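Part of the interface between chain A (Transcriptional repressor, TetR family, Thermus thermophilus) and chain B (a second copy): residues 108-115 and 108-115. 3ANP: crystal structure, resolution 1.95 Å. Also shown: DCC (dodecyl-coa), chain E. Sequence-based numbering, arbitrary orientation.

Chain A, residues 108-115: FYELLNPD
Chain B (108-115) FYELLNPD

The most unusual feature of this contact is that each tyrosine ring presents its edge to a main-chain carbonyl of the other copy: Tyr B109 CE2 lies 3.2 Å from Leu A112 O, and Tyr A109 CE1 lies 3.7 Å from Leu B112 O. Slightly positive ring hydrogens suit an electronegative oxygen. The two halves are similar but not identical. Tyr B109 OH also makes a weak hydrogen bond to Leu A112 O (3.3 Å), although its proton has another acceptor within reach, and it lies 2.8 Å from a water that donates weakly to Pro A114 O (3.4 Å).

Phe A108 and Phe B108 continue helices begun earlier; type I turns follow, Glu A110 to Asn A113 (Asn A113 N to Glu A110 O, 3.1 Å) and Glu B110 to Asn B113 (Asn B113 N to Glu B110 O, 3.2 Å). Phi/psi is -60 to -66/-26 to -41 for residues 108-110, then -72/-10 (Leu A111), -64/-22 (Leu B111), -114/13 (Leu A112) and -117/30 (Leu B112); Asn A113 and Asn B113 are extended near -60/130. Register is reciprocal, the segments broadly opposed: Leu A112 CA to Tyr B109 CA 8.5 Å, Tyr A109 CA to Leu B112 CA 9.0 Å.

Leu A112 and Leu B112 point toward the partner (chi1 m, chi2 t), so Leu A112 CD1 meets Leu B112 CD1 at 3.5 Å, a tight apolar contact. Tyr A109 (chi1 -78°, chi2 -63°) and Tyr B109 (-83°, 114°, nearly equivalent by ring symmetry) start sideways, but their long rings reach across; Tyr A109 CZ packs against Pro B114 CG (4.0 Å), a compact apolar ring.

Polar side chains brace the turns: Asn A113 ND2 bonds Glu A110 OE1 (3.3 Å), Asn B113 ND2 bonds Glu B110 OE1 (3.1 Å), Asp A115 N donates to Asn A113 OD1 (2.9 Å) and Asp B115 N to Asn B113 OD1 (2.8 Å). Asp A115 and Asp B115, chi1 t, cap the following helices, each carboxylate accepting from a free backbone NH just past the stretch.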

# COMPACT_ATOMS: atom_id res chain seq x y z
N PHE A 108 2.75 -8.56 7.11
CA PHE A 108 2.36 -7.39 6.32
C PHE A 108 1.10 -6.72 6.88
O PHE A 108 0.98 -5.49 6.86
CB PHE A 108 2.10 -7.75 4.85
CG PHE A 108 3.33 -8.17 4.07
CD1 PHE A 108 4.59 -7.63 4.35
CD2 PHE A 108 3.21 -9.07 3.00
CE1 PHE A 108 5.72 -7.97 3.58
CE2 PHE A 108 4.33 -9.42 2.23
CZ PHE A 108 5.58 -8.87 2.52
N TYR A 109 0.14 -7.50 7.36
CA TYR A 109 -1.09 -6.90 7.91
C TYR A 109 -0.80 -6.05 9.14
O TYR A 109 -1.53 -5.11 9.43
CB TYR A 109 -2.12 -7.99 8.25
CG TYR A 109 -2.84 -8.50 7.05
CD1 TYR A 109 -3.64 -7.66 6.27
CD2 TYR A 109 -2.71 -9.83 6.65
CE1 TYR A 109 -4.29 -8.13 5.13
CE2 TYR A 109 -3.35 -10.31 5.52
CZ TYR A 109 -4.14 -9.46 4.76
OH TYR A 109 -4.78 -9.96 3.65
N GLU A 110 0.27 -6.38 9.85
CA GLU A 110 0.63 -5.63 11.05
C GLU A 110 0.97 -4.18 10.71
O GLU A 110 0.79 -3.29 11.53
CB GLU A 110 1.79 -6.33 11.76
CG GLU A 110 2.15 -5.81 13.13
CD GLU A 110 1.03 -5.92 14.17
OE1 GLU A 110 0.05 -6.66 13.97
OE2 GLU A 110 1.18 -5.27 15.22
N LEU A 111 1.44 -3.92 9.49
CA LEU A 111 1.74 -2.56 9.08
C LEU A 111 0.43 -1.79 8.87
O LEU A 111 0.43 -0.57 8.71
CB LEU A 111 2.55 -2.56 7.77
CG LEU A 111 4.00 -2.98 7.99
CD1 LEU A 111 4.58 -3.64 6.75
CD2 LEU A 111 4.80 -1.75 8.40
N LEU A 112 -0.69 -2.50 8.90
CA LEU A 112 -2.00 -1.88 8.72
C LEU A 112 -2.83 -1.99 10.00
O LEU A 112 -4.04 -1.76 9.99
CB LEU A 112 -2.77 -2.56 7.58
CG LEU A 112 -2.10 -2.63 6.19
CD1 LEU A 112 -2.95 -3.46 5.25
CD2 LEU A 112 -1.91 -1.22 5.64
N ASN A 113 -2.18 -2.34 11.10
CA ASN A 113 -2.89 -2.47 12.37
C ASN A 113 -3.62 -1.16 12.72
O ASN A 113 -3.02 -0.08 12.68
CB ASN A 113 -1.91 -2.83 13.49
CG ASN A 113 -2.61 -3.42 14.70
OD1 ASN A 113 -3.40 -2.74 15.36
ND2 ASN A 113 -2.33 -4.69 14.99
N PRO A 114 -4.92 -1.23 13.05
CA PRO A 114 -5.66 -0.01 13.39
C PRO A 114 -4.99 0.73 14.54
O PRO A 114 -5.01 1.95 14.61
CB PRO A 114 -7.04 -0.53 13.77
CG PRO A 114 -7.19 -1.70 12.87
CD PRO A 114 -5.83 -2.38 12.94
N ASP A 115 -4.38 -0.03 15.46
CA ASP A 115 -3.68 0.59 16.58
C ASP A 115 -2.40 1.23 16.03
O ASP A 115 -1.52 0.54 15.53
CB ASP A 115 -3.35 -0.48 17.62
CG ASP A 115 -2.56 0.07 18.80
OD1 ASP A 115 -2.20 1.26 18.79
OD2 ASP A 115 -2.29 -0.72 19.73
N PHE B 108 -11.44 2.15 3.14
CA PHE B 108 -10.09 1.85 2.66
C PHE B 108 -9.66 0.48 3.17
O PHE B 108 -9.04 -0.29 2.43
CB PHE B 108 -9.05 2.88 3.12
CG PHE B 108 -9.23 4.25 2.53
CD1 PHE B 108 -9.67 4.42 1.22
CD2 PHE B 108 -8.91 5.39 3.28
CE1 PHE B 108 -9.80 5.70 0.66
CE2 PHE B 108 -9.03 6.67 2.74
CZ PHE B 108 -9.47 6.83 1.42
N TYR B 109 -9.96 0.18 4.43
CA TYR B 109 -9.56 -1.12 4.97
C TYR B 109 -10.25 -2.29 4.28
O TYR B 109 -9.67 -3.36 4.16
CB TYR B 109 -9.82 -1.20 6.48
CG TYR B 109 -8.72 -0.59 7.32
CD1 TYR B 109 -8.95 0.55 8.09
CD2 TYR B 109 -7.45 -1.16 7.37
CE1 TYR B 109 -7.94 1.11 8.88
CE2 TYR B 109 -6.43 -0.61 8.15
CZ TYR B 109 -6.68 0.52 8.90
OH TYR B 109 -5.69 1.05 9.70
N GLU B 110 -11.47 -2.09 3.82
CA GLU B 110 -12.21 -3.16 3.16
C GLU B 110 -11.51 -3.51 1.85
O GLU B 110 -11.64 -4.63 1.36
CB GLU B 110 -13.67 -2.72 2.90
CG GLU B 110 -14.56 -3.75 2.21
CD GLU B 110 -14.78 -5.00 3.03
OE1 GLU B 110 -14.36 -5.05 4.21
OE2 GLU B 110 -15.39 -5.94 2.50
N LEU B 111 -10.78 -2.56 1.28
CA LEU B 111 -10.04 -2.84 0.06
C LEU B 111 -8.97 -3.90 0.29
O LEU B 111 -8.52 -4.55 -0.65
CB LEU B 111 -9.41 -1.56 -0.49
CG LEU B 111 -10.32 -0.74 -1.40
CD1 LEU B 111 -9.79 0.68 -1.56
CD2 LEU B 111 -10.43 -1.44 -2.76
N LEU B 112 -8.54 -4.07 1.54
CA LEU B 112 -7.54 -5.09 1.84
C LEU B 112 -8.09 -6.17 2.77
O LEU B 112 -7.35 -6.77 3.55
CB LEU B 112 -6.28 -4.45 2.43
CG LEU B 112 -5.51 -3.61 1.40
CD1 LEU B 112 -4.29 -2.97 2.03
CD2 LEU B 112 -5.10 -4.50 0.23
N ASN B 113 -9.39 -6.41 2.68
CA ASN B 113 -10.04 -7.43 3.49
C ASN B 113 -9.42 -8.76 3.08
O ASN B 113 -9.31 -9.06 1.89
CB ASN B 113 -11.54 -7.45 3.19
CG ASN B 113 -12.30 -8.41 4.07
OD1 ASN B 113 -11.95 -9.59 4.17
ND2 ASN B 113 -13.36 -7.92 4.72
N PRO B 114 -8.99 -9.57 4.05
CA PRO B 114 -8.37 -10.87 3.75
C PRO B 114 -9.20 -11.77 2.85
O PRO B 114 -8.66 -12.55 2.06
CB PRO B 114 -8.15 -11.47 5.13
CG PRO B 114 -7.86 -10.24 5.97
CD PRO B 114 -8.93 -9.28 5.49
N ASP B 115 -10.53 -11.66 2.97
CA ASP B 115 -11.43 -12.46 2.14
C ASP B 115 -11.30 -11.96 0.70
O ASP B 115 -11.72 -10.84 0.39
CB ASP B 115 -12.87 -12.28 2.62
CG ASP B 115 -13.89 -13.03 1.76
OD1 ASP B 115 -13.64 -13.25 0.56
OD2 ASP B 115 -14.96 -13.38 2.28
C2 DCC E . 11.50 14.84 14.27
C4 DCC E . 11.64 14.36 12.02
C5 DCC E . 12.76 13.58 12.25
C6 DCC E . 13.23 13.47 13.56
C8 DCC E . 12.32 13.54 10.15
C10 DCC E . 10.82 -6.60 4.25
C11 DCC E . 10.80 -8.09 4.59
C12 DCC E . 12.16 -8.73 4.31
N9 DCC E . 11.39 14.31 10.71
N7 DCC E . 13.16 13.09 11.08
N3 DCC E . 11.03 14.97 13.04
N1 DCC E . 12.57 14.11 14.53
N6 DCC E . 14.30 12.74 13.83
C1' DCC E . 10.29 15.00 10.00
C2' DCC E . 10.03 14.37 8.64
O2' DCC E . 11.06 14.75 7.72
C3' DCC E . 8.75 15.13 8.30
O3' DCC E . 9.07 16.45 7.85
C4' DCC E . 8.05 15.21 9.66
O4' DCC E . 9.02 14.79 10.63
C5' DCC E . 6.85 14.26 9.65
O5' DCC E . 7.27 12.93 9.30
P1 DCC E . 6.21 11.84 8.81
O11 DCC E . 5.30 12.44 7.81
O12 DCC E . 6.95 10.61 8.44
O6 DCC E . 5.34 11.53 10.13
P2 DCC E . 5.80 10.41 11.19
O21 DCC E . 5.16 11.02 12.38
O22 DCC E . 7.25 10.43 10.89
O7 DCC E . 4.91 9.26 10.50
CPA DCC E . 5.44 8.37 9.52
CPB DCC E . 5.07 6.93 9.87
CP8 DCC E . 3.58 6.87 10.24
CP7 DCC E . 5.92 6.45 11.04
CP9 DCC E . 5.33 6.03 8.65
OP3 DCC E . 2.77 7.21 9.11
CP6 DCC E . 3.22 5.47 10.74
OP2 DCC E . 3.38 5.17 11.92
NP2 DCC E . 2.74 4.63 9.82
CP5 DCC E . 2.35 3.26 10.17
CP4 DCC E . 2.52 2.35 8.94
CP3 DCC E . 1.63 2.82 7.79
OP1 DCC E . 1.64 3.99 7.42
NP1 DCC E . 0.89 1.87 7.22
CP2 DCC E . -0.02 2.17 6.10
CP1 DCC E . 0.79 2.42 4.82
S DCC E . 1.59 0.90 4.17
P3 DCC E . 8.25 17.07 6.61
O31 DCC E . 8.99 16.95 5.33
O32 DCC E . 6.83 16.31 6.57
O33 DCC E . 7.94 18.60 7.01
CA1 DCC E . 3.19 0.98 4.89
CA2 DCC E . 4.30 0.10 4.31
OA1 DCC E . 3.41 1.71 5.85
CA3 DCC E . 5.68 0.60 4.76
CA4 DCC E . 6.82 -0.20 4.12
CA5 DCC E . 6.78 -1.68 4.51
CA6 DCC E . 8.06 -2.37 4.03
CA7 DCC E . 8.10 -3.84 4.48
CA8 DCC E . 9.44 -4.48 4.12
CA9 DCC E . 9.45 -5.97 4.51
O HOH W 1 -6.77 2.65 11.76